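Local coordinates for protein putative amidohydrolase (Unidentified, PDB 3MKV) that probably works as a zinc-dependent prolidase of the amidohydrolase superfamily, hydrolysing dipeptides that end in proline, at residues H309-M314 with R340-V345. Sequence-based numbering, arbitrary orientation.
Sequences HSIEIM and RILAEV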
ATOM      1  N   HIS A 309     -41.341  30.645   8.845  1.00 69.24           N
ATOM      2  CA  HIS A 309     -42.412  29.966   9.565  1.00 70.79           C
ATOM      3  C   HIS A 309     -41.917  28.961  10.627  1.00 64.95           C
ATOM      4  O   HIS A 309     -42.558  28.788  11.672  1.00 57.02           O
ATOM      5  CB  HIS A 309     -43.388  29.301   8.582  1.00 74.59           C
ATOM      6  CG  HIS A 309     -44.520  28.580   9.249  1.00 81.47           C
ATOM      7  ND1 HIS A 309     -45.384  29.200  10.125  1.00 83.84           N
ATOM      8  CD2 HIS A 309     -44.932  27.292   9.164  1.00 91.01           C
ATOM      9  CE1 HIS A 309     -46.277  28.325  10.556  1.00 88.96           C
ATOM     10  NE2 HIS A 309     -46.026  27.159   9.986  1.00 90.93           N
ATOM     11  N   SER A 310     -40.793  28.299  10.354  1.00 60.33           N
ATOM     12  CA  SER A 310     -40.212  27.339  11.308  1.00 59.73           C
ATOM     13  C   SER A 310     -40.017  27.963  12.679  1.00 59.13           C
ATOM     14  O   SER A 310     -40.194  27.297  13.699  1.00 60.16           O
ATOM     15  CB  SER A 310     -38.875  26.779  10.799  1.00 58.89           C
ATOM     16  OG  SER A 310     -37.892  27.800  10.650  1.00 56.34           O
ATOM     17  N   ILE A 311     -39.650  29.245  12.690  1.00 60.01           N
ATOM     18  CA  ILE A 311     -39.443  29.996  13.930  1.00 61.37           C
ATOM     19  C   ILE A 311     -40.713  30.031  14.781  1.00 63.45           C
ATOM     20  O   ILE A 311     -40.674  29.789  15.996  1.00 63.06           O
ATOM     21  CB  ILE A 311     -38.982  31.447  13.645  1.00 60.09           C
ATOM     22  CG1 ILE A 311     -37.718  31.455  12.778  1.00 58.24           C
ATOM     23  CG2 ILE A 311     -38.747  32.207  14.944  1.00 55.24           C
ATOM     24  CD1 ILE A 311     -36.543  30.715  13.395  1.00 59.56           C
ATOM     25  N   GLU A 312     -41.834  30.336  14.133  1.00 67.39           N
ATOM     26  CA  GLU A 312     -43.138  30.368  14.797  1.00 66.21           C
ATOM     27  C   GLU A 312     -43.452  29.006  15.398  1.00 61.15           C
ATOM     28  O   GLU A 312     -43.848  28.910  16.560  1.00 59.58           O
ATOM     29  CB  GLU A 312     -44.229  30.773  13.800  1.00 72.01           C
ATOM     30  CG  GLU A 312     -44.068  32.177  13.223  1.00 81.24           C
ATOM     31  CD  GLU A 312     -44.826  32.366  11.912  1.00 87.09           C
ATOM     32  OE1 GLU A 312     -45.475  31.400  11.457  1.00 86.85           O
ATOM     33  OE2 GLU A 312     -44.762  33.474  11.333  1.00 86.72           O
ATOM     34  N   ILE A 313     -43.265  27.957  14.595  1.00 59.41           N
ATOM     35  CA  ILE A 313     -43.423  26.575  15.041  1.00 55.68           C
ATOM     36  C   ILE A 313     -42.573  26.253  16.274  1.00 57.25           C
ATOM     37  O   ILE A 313     -43.043  25.604  17.213  1.00 58.09           O
ATOM     38  CB  ILE A 313     -43.080  25.569  13.900  1.00 61.00           C
ATOM     39  CG1 ILE A 313     -44.161  25.592  12.815  1.00 52.02           C
ATOM     40  CG2 ILE A 313     -42.878  24.143  14.439  1.00 45.93           C
ATOM     41  CD1 ILE A 313     -43.851  24.691  11.630  1.00 54.20           C
ATOM     42  N   MET A 314     -41.323  26.709  16.278  1.00 59.01           N
ATOM     43  CA  MET A 314     -40.402  26.357  17.362  1.00 56.95           C
ATOM     44  C   MET A 314     -40.705  27.125  18.633  1.00 57.14           C
ATOM     45  O   MET A 314     -40.552  26.598  19.737  1.00 60.21           O
ATOM     46  CB  MET A 314     -38.939  26.554  16.939  1.00 60.04           C
ATOM     47  CG  MET A 314     -38.377  25.402  16.102  1.00 55.15           C
ATOM     48  SD  MET A 314     -36.686  25.653  15.514  1.00 54.46           S
ATOM     49  CE  MET A 314     -36.908  26.842  14.197  1.00 57.18           C
ATOM     50  N   ARG A 340     -32.416  41.470  12.005  1.00 63.34           N
ATOM     51  CA  ARG A 340     -33.533  42.014  11.242  1.00 63.58           C
ATOM     52  C   ARG A 340     -34.531  40.924  10.854  1.00 64.01           C
ATOM     53  O   ARG A 340     -35.739  41.054  11.080  1.00 67.42           O
ATOM     54  CB  ARG A 340     -33.010  42.696   9.974  1.00 67.40           C
ATOM     55  CG  ARG A 340     -33.987  43.677   9.340  1.00 73.23           C
ATOM     56  CD  ARG A 340     -33.667  43.936   7.868  1.00 79.74           C
ATOM     57  NE  ARG A 340     -34.139  42.858   6.998  1.00 87.97           N
ATOM     58  CZ  ARG A 340     -33.362  42.170   6.165  1.00 89.48           C
ATOM     59  NH1 ARG A 340     -32.069  42.453   6.076  1.00 85.21           N
ATOM     60  NH2 ARG A 340     -33.879  41.200   5.415  1.00 83.61           N
ATOM     61  N   ILE A 341     -34.022  39.853  10.257  1.00 60.16           N
ATOM     62  CA  ILE A 341     -34.877  38.781   9.763  1.00 57.54           C
ATOM     63  C   ILE A 341     -35.678  38.123  10.888  1.00 60.29           C
ATOM     64  O   ILE A 341     -36.905  38.013  10.802  1.00 63.81           O
ATOM     65  CB  ILE A 341     -34.059  37.730   9.002  1.00 58.26           C
ATOM     66  CG1 ILE A 341     -33.455  38.348   7.737  1.00 55.17           C
ATOM     67  CG2 ILE A 341     -34.923  36.534   8.655  1.00 61.75           C
ATOM     68  CD1 ILE A 341     -32.564  37.411   6.961  1.00 56.65           C
ATOM     69  N   LEU A 342     -34.996  37.696  11.948  1.00 57.11           N
ATOM     70  CA  LEU A 342     -35.682  37.098  13.094  1.00 55.77           C
ATOM     71  C   LEU A 342     -36.642  38.102  13.733  1.00 59.25           C
ATOM     72  O   LEU A 342     -37.663  37.723  14.304  1.00 58.29           O
ATOM     73  CB  LEU A 342     -34.675  36.592  14.133  1.00 53.22           C
ATOM     74  CG  LEU A 342     -33.662  35.516  13.708  1.00 51.50           C
ATOM     75  CD1 LEU A 342     -32.527  35.357  14.727  1.00 49.51           C
ATOM     76  CD2 LEU A 342     -34.339  34.181  13.465  1.00 41.52           C
ATOM     77  N   ALA A 343     -36.309  39.385  13.637  1.00 65.38           N
ATOM     78  CA  ALA A 343     -37.116  40.434  14.255  1.00 70.11           C
ATOM     79  C   ALA A 343     -38.531  40.480  13.685  1.00 72.88           C
ATOM     80  O   ALA A 343     -39.449  40.982  14.327  1.00 71.35           O
ATOM     81  CB  ALA A 343     -36.436  41.793  14.106  1.00 70.08           C
ATOM     82  N   GLU A 344     -38.702  39.954  12.478  1.00 75.76           N
ATOM     83  CA  GLU A 344     -40.001  39.955  11.830  1.00 75.18           C
ATOM     84  C   GLU A 344     -40.971  39.000  12.516  1.00 74.65           C
ATOM     85  O   GLU A 344     -42.182  39.059  12.290  1.00 77.39           O
ATOM     86  CB  GLU A 344     -39.858  39.566  10.364  1.00 77.75           C
ATOM     87  CG  GLU A 344     -38.945  40.474   9.569  1.00 93.20           C
ATOM     88  CD  GLU A 344     -38.582  39.883   8.216  1.00104.02           C
ATOM     89  OE1 GLU A 344     -38.834  38.672   8.008  1.00105.62           O
ATOM     90  OE2 GLU A 344     -38.044  40.628   7.365  1.00104.93           O
ATOM     91  N   VAL A 345     -40.453  38.121  13.360  1.00 67.50           N
ATOM     92  CA  VAL A 345     -41.307  37.104  13.955  1.00 67.45           C
ATOM     93  C   VAL A 345     -41.135  37.025  15.462  1.00 66.11           C
ATOM     94  O   VAL A 345     -42.070  36.669  16.180  1.00 65.95           O
ATOM     95  CB  VAL A 345     -41.065  35.715  13.320  1.00 68.53           C
ATOM     96  CG1 VAL A 345     -41.726  34.629  14.155  1.00 73.94           C
ATOM     97  CG2 VAL A 345     -41.589  35.688  11.891  1.00 61.72           C
TER
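Glu312, which lies across Val345 through its CG, is held at its far end by His309 of its own helix: ND1 donates to OE1 over 2.6 Å, with an N-H...O angle of 154°. OE1 sits close to the plane of the imidazole, at its edge, but the nitrogen reaches it on the anti side and well out of the carboxylate plane. This bond, between residues three apart on the helix, helps fix the rotation of the carboxylate and leaves the aliphatic part of the glutamate to meet Val345. There CG comes to 3.5 Å from Val345 CG1, the two side chains crossing at about a right angle, while OE2 lies 3.9 Å from Val345 CG2.

Val345 CG1 is the methyl shared by both partners. It stands anti to the backbone N (chi1 167°) and also meets CG2 of Ile311, the residue before Glu312, at 3.9 Å. Ile311 uses its two branches separately: the CG2 methyl goes to the valine, and CD1, at the tip of the longer branch, reaches Leu342 CD2 at 4.1 Å, again nearly at right angles. No hydrogen bond links the segments, so the join is apolar, buried at Ile311 and Leu342 and more open at Glu312 and Val345.

The chain running between the segments carries the zinc ligand Asp326. Leu308, near the start of helix 307-317, also touches Val345. The contact thus ties helix 307-317 to helix 337-343 and the residues that follow it, on the outer side of the family's TIM-barrel-type domain, and Leu277 of helix 277-286 packs against both Ile311 and Leu342.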